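Local atomic coordinates of cytochrome c-554 (Nitrosomonas europaea, PDB entry 1FT5), a protein that carries electrons in ammonia oxidation, accepting them directly from hydroxylamine oxidoreductase through its covalently bound hemes. Residues Lys115-His129 and Gly186-Asp198. Numbering follows the deposited sequence.
Sequences KTPRKDLAKKGQDFH and GVFEGEPKFKFHD. With HEM (protoporphyrin IX containing Fe), chain E.
R118 reaches across to 186-198 and joins it to a heme propionate. R118 NE donates to heme O2A at 2.8 Å, nearly straight (169°), and NH2 donates to O1A. R118 NH1 turns to G190 O at 3.0 Å, meeting a lone pair in the carbonyl plane. The chain, extended from CG to NE (chi3 179°), carries the guanidinium to the propionate. K193 CG lies over one guanidinium face; the backbone of F188 and E189 lies over the other. With an alanine in place of R118, this propionate would probably lose the arginine's charge and two N-H donors, and G190 O its side-chain donor.

Backbone hydrogen bonds pair the segments as two short parallel strands, T116 beside F188 and P117 beside E189. T116 N donates to V187 O, E189 N to T116 O, and R118 N to E189 O. G186 N and V187 N both donate to O2D of the other propionate.

Apolar contacts flank the strands. L121 CD1 sits over the centre of the F188 ring, 3.5 Å from its centroid, a CH-pi contact. V187 CG1 covers the opposite face. P192 CG touches A122 CB at 3.8 Å. P192 O lies over the F128 ring, buried without a hydrogen-bond partner.

The contact lines a heme pocket of this multiheme cytochrome, probably that of heme #1, whose axial ligand H102 touches L121 and F188. Helix 118-123 follows directly on strand 116-117, and helix 99-112 packs against L121 and F188.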
loop_
_atom_site.group_PDB
_atom_site.type_symbol
_atom_site.label_atom_id
_atom_site.label_comp_id
_atom_site.label_asym_id
_atom_site.label_seq_id
_atom_site.Cartn_x
_atom_site.Cartn_y
_atom_site.Cartn_z
ATOM N N LYS A 115 -9.564 -23.063 9.587
ATOM C CA LYS A 115 -8.649 -22.169 8.863
ATOM C C LYS A 115 -9.196 -22.006 7.449
ATOM O O LYS A 115 -9.987 -22.795 6.990
ATOM C CB LYS A 115 -7.258 -22.759 8.816
ATOM C CG LYS A 115 -6.595 -22.631 10.187
ATOM C CD LYS A 115 -5.240 -23.266 10.229
ATOM C CE LYS A 115 -4.668 -23.119 11.637
ATOM N NZ LYS A 115 -5.785 -23.009 12.656
ATOM N N THR A 116 -8.742 -20.974 6.733
ATOM C CA THR A 116 -9.267 -20.743 5.372
ATOM C C THR A 116 -8.075 -20.614 4.449
ATOM O O THR A 116 -7.085 -20.023 4.835
ATOM C CB THR A 116 -10.057 -19.450 5.333
ATOM O OG1 THR A 116 -11.290 -19.626 6.058
ATOM C CG2 THR A 116 -10.379 -19.024 3.879
ATOM N N PRO A 117 -8.142 -21.209 3.244
ATOM C CA PRO A 117 -7.008 -21.095 2.329
ATOM C C PRO A 117 -6.799 -19.664 1.816
ATOM O O PRO A 117 -7.750 -18.982 1.456
ATOM C CB PRO A 117 -7.365 -22.058 1.169
ATOM C CG PRO A 117 -8.527 -22.944 1.690
ATOM C CD PRO A 117 -9.218 -22.070 2.710
ATOM N N ARG A 118 -5.535 -19.239 1.748
ATOM C CA ARG A 118 -5.236 -17.911 1.174
ATOM C C ARG A 118 -5.700 -17.898 -0.292
ATOM O O ARG A 118 -5.996 -16.829 -0.828
ATOM C CB ARG A 118 -3.726 -17.644 1.208
ATOM C CG ARG A 118 -3.217 -17.202 2.568
ATOM C CD ARG A 118 -1.742 -16.774 2.453
ATOM N NE ARG A 118 -1.383 -16.352 3.767
ATOM C CZ ARG A 118 -0.851 -17.179 4.653
ATOM N NH1 ARG A 118 -0.610 -18.442 4.322
ATOM N NH2 ARG A 118 -0.709 -16.792 5.897
ATOM N N LYS A 119 -5.779 -19.076 -0.933
ATOM C CA LYS A 119 -6.246 -19.103 -2.328
ATOM C C LYS A 119 -7.618 -18.444 -2.446
ATOM O O LYS A 119 -7.912 -17.766 -3.437
ATOM C CB LYS A 119 -6.342 -20.551 -2.842
ATOM C CG LYS A 119 -6.867 -20.666 -4.264
ATOM C CD LYS A 119 -7.038 -22.157 -4.651
ATOM C CE LYS A 119 -5.680 -22.891 -4.654
ATOM N NZ LYS A 119 -5.779 -24.352 -5.030
ATOM N N ASP A 120 -8.482 -18.660 -1.451
ATOM C CA ASP A 120 -9.807 -18.059 -1.472
ATOM C C ASP A 120 -9.694 -16.544 -1.482
ATOM O O ASP A 120 -10.485 -15.874 -2.131
ATOM C CB ASP A 120 -10.654 -18.458 -0.237
ATOM C CG ASP A 120 -11.133 -19.901 -0.271
ATOM O OD1 ASP A 120 -11.931 -20.255 0.618
ATOM O OD2 ASP A 120 -10.739 -20.658 -1.144
ATOM N N LEU A 121 -8.738 -15.988 -0.726
ATOM C CA LEU A 121 -8.536 -14.531 -0.690
ATOM C C LEU A 121 -7.907 -14.031 -1.978
ATOM O O LEU A 121 -8.287 -12.948 -2.458
ATOM C CB LEU A 121 -7.612 -14.129 0.471
ATOM C CG LEU A 121 -8.114 -14.561 1.862
ATOM C CD1 LEU A 121 -7.033 -14.202 2.827
ATOM C CD2 LEU A 121 -9.402 -13.846 2.229
ATOM N N ALA A 122 -6.965 -14.783 -2.539
ATOM C CA ALA A 122 -6.319 -14.335 -3.786
ATOM C C ALA A 122 -7.379 -14.277 -4.900
ATOM O O ALA A 122 -7.333 -13.375 -5.740
ATOM C CB ALA A 122 -5.212 -15.264 -4.181
ATOM N N LYS A 123 -8.341 -15.208 -4.861
ATOM C CA LYS A 123 -9.389 -15.227 -5.882
ATOM C C LYS A 123 -10.244 -13.976 -5.810
ATOM O O LYS A 123 -10.785 -13.544 -6.841
ATOM C CB LYS A 123 -10.261 -16.496 -5.749
ATOM C CG LYS A 123 -9.549 -17.739 -6.243
ATOM C CD LYS A 123 -10.505 -18.937 -6.304
ATOM C CE LYS A 123 -11.768 -18.598 -7.125
ATOM N NZ LYS A 123 -12.291 -19.730 -8.006
ATOM N N LYS A 124 -10.334 -13.368 -4.619
ATOM C CA LYS A 124 -11.130 -12.196 -4.391
ATOM C C LYS A 124 -10.319 -10.905 -4.483
ATOM O O LYS A 124 -10.794 -9.863 -4.108
ATOM C CB LYS A 124 -11.856 -12.300 -3.050
ATOM C CG LYS A 124 -12.981 -13.371 -3.104
ATOM C CD LYS A 124 -14.029 -13.146 -2.063
ATOM C CE LYS A 124 -15.121 -14.173 -2.252
ATOM N NZ LYS A 124 -16.024 -14.311 -1.087
ATOM N N GLY A 125 -9.096 -11.023 -5.015
ATOM C CA GLY A 125 -8.269 -9.867 -5.261
ATOM C C GLY A 125 -7.132 -9.554 -4.290
ATOM O O GLY A 125 -6.385 -8.587 -4.504
ATOM N N GLN A 126 -6.982 -10.337 -3.231
ATOM C CA GLN A 126 -5.916 -9.953 -2.285
ATOM C C GLN A 126 -4.562 -10.295 -2.890
ATOM O O GLN A 126 -4.375 -11.301 -3.556
ATOM C CB GLN A 126 -6.124 -10.662 -0.913
ATOM C CG GLN A 126 -5.105 -10.156 0.136
ATOM C CD GLN A 126 -5.481 -10.495 1.553
ATOM O OE1 GLN A 126 -6.640 -10.946 1.785
ATOM N NE2 GLN A 126 -4.608 -10.279 2.486
ATOM N N ASP A 127 -3.577 -9.413 -2.605
ATOM C CA ASP A 127 -2.225 -9.570 -3.127
ATOM C C ASP A 127 -1.321 -10.137 -2.035
ATOM O O ASP A 127 -1.333 -9.595 -0.931
ATOM C CB ASP A 127 -1.702 -8.169 -3.494
ATOM C CG ASP A 127 -0.534 -8.212 -4.415
ATOM O OD1 ASP A 127 0.309 -9.124 -4.398
ATOM O OD2 ASP A 127 -0.423 -7.273 -5.208
ATOM N N PHE A 128 -0.643 -11.241 -2.364
ATOM C CA PHE A 128 0.328 -11.834 -1.456
ATOM C C PHE A 128 1.718 -11.804 -2.025
ATOM O O PHE A 128 2.586 -12.506 -1.517
ATOM C CB PHE A 128 -0.069 -13.292 -1.173
ATOM C CG PHE A 128 -1.411 -13.392 -0.518
ATOM C CD1 PHE A 128 -1.515 -13.253 0.860
ATOM C CD2 PHE A 128 -2.580 -13.598 -1.275
ATOM C CE1 PHE A 128 -2.748 -13.312 1.505
ATOM C CE2 PHE A 128 -3.850 -13.666 -0.633
ATOM C CZ PHE A 128 -3.938 -13.520 0.765
ATOM N N HIS A 129 1.959 -10.987 -3.074
ATOM C CA HIS A 129 3.249 -10.972 -3.723
ATOM C C HIS A 129 3.820 -9.553 -3.699
ATOM O O HIS A 129 5.040 -9.376 -3.507
ATOM C CB HIS A 129 3.067 -11.443 -5.161
ATOM C CG HIS A 129 4.343 -11.705 -5.884
ATOM N ND1 HIS A 129 5.014 -10.731 -6.602
ATOM C CD2 HIS A 129 5.100 -12.830 -5.965
ATOM C CE1 HIS A 129 6.131 -11.245 -7.085
ATOM N NE2 HIS A 129 6.209 -12.515 -6.710
ATOM N N GLY A 186 -3.152 -17.153 12.663
ATOM C CA GLY A 186 -3.047 -18.125 11.600
ATOM C C GLY A 186 -4.359 -18.585 10.997
ATOM O O GLY A 186 -4.500 -19.749 10.612
ATOM N N VAL A 187 -5.319 -17.679 10.921
ATOM C CA VAL A 187 -6.626 -17.965 10.338
ATOM C C VAL A 187 -6.404 -18.432 8.899
ATOM O O VAL A 187 -7.043 -19.373 8.442
ATOM C CB VAL A 187 -7.496 -16.692 10.316
ATOM C CG1 VAL A 187 -8.795 -16.918 9.504
ATOM C CG2 VAL A 187 -7.794 -16.248 11.743
ATOM N N PHE A 188 -5.516 -17.778 8.132
ATOM C CA PHE A 188 -5.320 -18.193 6.752
ATOM C C PHE A 188 -4.124 -19.064 6.586
ATOM O O PHE A 188 -3.139 -18.890 7.308
ATOM C CB PHE A 188 -5.225 -16.923 5.866
ATOM C CG PHE A 188 -6.492 -16.112 5.879
ATOM C CD1 PHE A 188 -6.579 -14.964 6.628
ATOM C CD2 PHE A 188 -7.638 -16.587 5.213
ATOM C CE1 PHE A 188 -7.785 -14.263 6.747
ATOM C CE2 PHE A 188 -8.855 -15.899 5.325
ATOM C CZ PHE A 188 -8.931 -14.761 6.075
ATOM N N GLU A 189 -4.189 -20.002 5.640
ATOM C CA GLU A 189 -3.083 -20.911 5.407
ATOM C C GLU A 189 -2.829 -21.228 3.946
ATOM O O GLU A 189 -3.661 -20.959 3.086
ATOM C CB GLU A 189 -3.313 -22.224 6.171
ATOM C CG GLU A 189 -4.650 -22.847 5.943
ATOM C CD GLU A 189 -4.711 -24.279 6.490
ATOM O OE1 GLU A 189 -3.738 -24.716 7.143
ATOM O OE2 GLU A 189 -5.728 -24.948 6.241
ATOM N N GLY A 190 -1.639 -21.755 3.669
ATOM C CA GLY A 190 -1.286 -22.168 2.331
ATOM C C GLY A 190 -0.955 -21.067 1.345
ATOM O O GLY A 190 -0.820 -19.906 1.733
ATOM N N GLU A 191 -0.792 -21.472 0.082
ATOM C CA GLU A 191 -0.436 -20.553 -0.996
ATOM C C GLU A 191 -1.622 -19.907 -1.686
ATOM O O GLU A 191 -2.741 -20.422 -1.657
ATOM C CB GLU A 191 0.374 -21.316 -2.030
ATOM C CG GLU A 191 1.689 -21.839 -1.506
ATOM C CD GLU A 191 2.724 -20.741 -1.295
ATOM O OE1 GLU A 191 2.663 -19.705 -1.978
ATOM O OE2 GLU A 191 3.609 -20.944 -0.443
ATOM N N PRO A 192 -1.418 -18.741 -2.303
ATOM C CA PRO A 192 -0.148 -18.009 -2.386
ATOM C C PRO A 192 0.194 -17.311 -1.082
ATOM O O PRO A 192 -0.610 -16.605 -0.482
ATOM C CB PRO A 192 -0.372 -17.030 -3.539
ATOM C CG PRO A 192 -1.796 -16.728 -3.470
ATOM C CD PRO A 192 -2.497 -18.015 -2.984
ATOM N N LYS A 193 1.434 -17.521 -0.663
ATOM C CA LYS A 193 1.950 -16.980 0.587
ATOM C C LYS A 193 3.167 -16.108 0.252
ATOM O O LYS A 193 4.024 -16.499 -0.508
ATOM C CB LYS A 193 2.384 -18.122 1.515
ATOM C CG LYS A 193 2.685 -17.658 2.912
ATOM C CD LYS A 193 2.698 -18.872 3.829
ATOM C CE LYS A 193 4.070 -19.284 4.087
ATOM N NZ LYS A 193 4.104 -20.186 5.306
ATOM N N PHE A 194 3.183 -14.925 0.832
ATOM C CA PHE A 194 4.309 -14.002 0.591
ATOM C C PHE A 194 5.613 -14.677 1.003
ATOM O O PHE A 194 5.692 -15.271 2.093
ATOM C CB PHE A 194 4.115 -12.725 1.415
ATOM C CG PHE A 194 5.214 -11.711 1.215
ATOM C CD1 PHE A 194 5.726 -11.013 2.328
ATOM C CD2 PHE A 194 5.704 -11.455 -0.061
ATOM C CE1 PHE A 194 6.770 -10.017 2.143
ATOM C CE2 PHE A 194 6.729 -10.478 -0.242
ATOM C CZ PHE A 194 7.232 -9.788 0.852
ATOM N N LYS A 195 6.619 -14.588 0.128
ATOM C CA LYS A 195 7.927 -15.202 0.359
ATOM C C LYS A 195 8.599 -14.880 1.646
ATOM O O LYS A 195 9.445 -15.685 2.124
ATOM C CB LYS A 195 8.883 -14.938 -0.816
ATOM C CG LYS A 195 9.245 -13.438 -1.038
ATOM C CD LYS A 195 10.025 -13.343 -2.343
ATOM C CE LYS A 195 10.735 -11.983 -2.500
ATOM N NZ LYS A 195 11.491 -11.935 -3.820
ATOM N N PHE A 196 8.291 -13.726 2.238
ATOM C CA PHE A 196 8.914 -13.368 3.516
ATOM C C PHE A 196 7.953 -13.447 4.678
ATOM O O PHE A 196 8.229 -12.973 5.763
ATOM C CB PHE A 196 9.517 -11.945 3.496
ATOM C CG PHE A 196 10.586 -11.757 2.449
ATOM C CD1 PHE A 196 10.635 -10.604 1.695
ATOM C CD2 PHE A 196 11.551 -12.741 2.223
ATOM C CE1 PHE A 196 11.631 -10.418 0.719
ATOM C CE2 PHE A 196 12.569 -12.557 1.230
ATOM C CZ PHE A 196 12.588 -11.362 0.472
ATOM N N HIS A 197 6.763 -14.015 4.455
ATOM C CA HIS A 197 5.773 -14.093 5.537
ATOM C C HIS A 197 6.277 -14.814 6.836
ATOM O O HIS A 197 6.122 -14.293 7.927
ATOM C CB HIS A 197 4.536 -14.876 5.004
ATOM C CG HIS A 197 3.447 -15.034 6.028
ATOM N ND1 HIS A 197 2.446 -14.110 6.211
ATOM C CD2 HIS A 197 3.215 -16.022 6.937
ATOM C CE1 HIS A 197 1.642 -14.511 7.186
ATOM N NE2 HIS A 197 2.091 -15.672 7.646
ATOM N N ASP A 198 6.865 -15.988 6.661
ATOM C CA ASP A 198 7.319 -16.707 7.855
ATOM C C ASP A 198 8.418 -15.942 8.544
ATOM O O ASP A 198 8.441 -15.837 9.787
ATOM C CB ASP A 198 7.783 -18.096 7.473
ATOM C CG ASP A 198 6.621 -18.957 6.973
ATOM O OD1 ASP A 198 5.469 -18.719 7.421
ATOM O OD2 ASP A 198 6.881 -19.833 6.140
HETATM C CHA HEM E . -5.754 -11.149 8.123
HETATM C CHB HEM E . -5.291 -7.173 5.407
HETATM C CHC HEM E . -9.899 -5.988 6.452
HETATM C CHD HEM E . -9.912 -9.436 9.945
HETATM C C1A HEM E . -5.247 -10.196 7.249
HETATM C C2A HEM E . -3.944 -10.282 6.609
HETATM C C3A HEM E . -3.803 -9.110 5.896
HETATM C C4A HEM E . -5.012 -8.384 6.058
HETATM C CMA HEM E . -2.615 -8.649 5.029
HETATM C CAA HEM E . -2.975 -11.424 6.711
HETATM C CBA HEM E . -3.310 -12.528 5.703
HETATM C CGA HEM E . -2.267 -13.617 5.609
HETATM O O1A HEM E . -2.220 -14.466 6.591
HETATM O O2A HEM E . -1.501 -13.707 4.608
HETATM C C1B HEM E . -6.513 -6.523 5.484
HETATM C C2B HEM E . -6.846 -5.404 4.682
HETATM C C3B HEM E . -8.179 -5.113 4.876
HETATM C C4B HEM E . -8.648 -6.058 5.864
HETATM C CMB HEM E . -5.878 -4.648 3.732
HETATM C CAB HEM E . -9.040 -3.993 4.217
HETATM C CBB HEM E . -9.417 -4.269 2.750
HETATM C C1C HEM E . -10.257 -6.787 7.530
HETATM C C2C HEM E . -11.498 -6.590 8.285
HETATM C C3C HEM E . -11.430 -7.497 9.310
HETATM C C4C HEM E . -10.263 -8.285 9.155
HETATM C CMC HEM E . -12.599 -5.537 8.012
HETATM C CAC HEM E . -12.399 -7.601 10.503
HETATM C CBC HEM E . -13.863 -7.916 10.302
HETATM C C1D HEM E . -8.800 -10.234 9.677
HETATM C C2D HEM E . -8.501 -11.441 10.357
HETATM C C3D HEM E . -7.373 -11.935 9.825
HETATM C C4D HEM E . -6.957 -11.023 8.798
HETATM C CMD HEM E . -9.381 -12.041 11.514
HETATM C CAD HEM E . -6.628 -13.113 10.372
HETATM C CBD HEM E . -5.696 -12.778 11.508
HETATM C CGD HEM E . -4.842 -13.897 12.110
HETATM O O1D HEM E . -4.507 -13.694 13.299
HETATM O O2D HEM E . -4.496 -14.848 11.414
HETATM N NA HEM E . -5.900 -9.024 6.907
HETATM N NB HEM E . -7.619 -6.944 6.231
HETATM N NC HEM E . -9.492 -7.827 8.066
HETATM N ND HEM E . -7.837 -10.016 8.698
HETATM FE FE HEM E . -7.725 -8.482 7.481
HETATM O O HOH W 1 -4.231 -21.736 -0.017
HETATM O O HOH W 2 3.552 -14.883 -3.280
#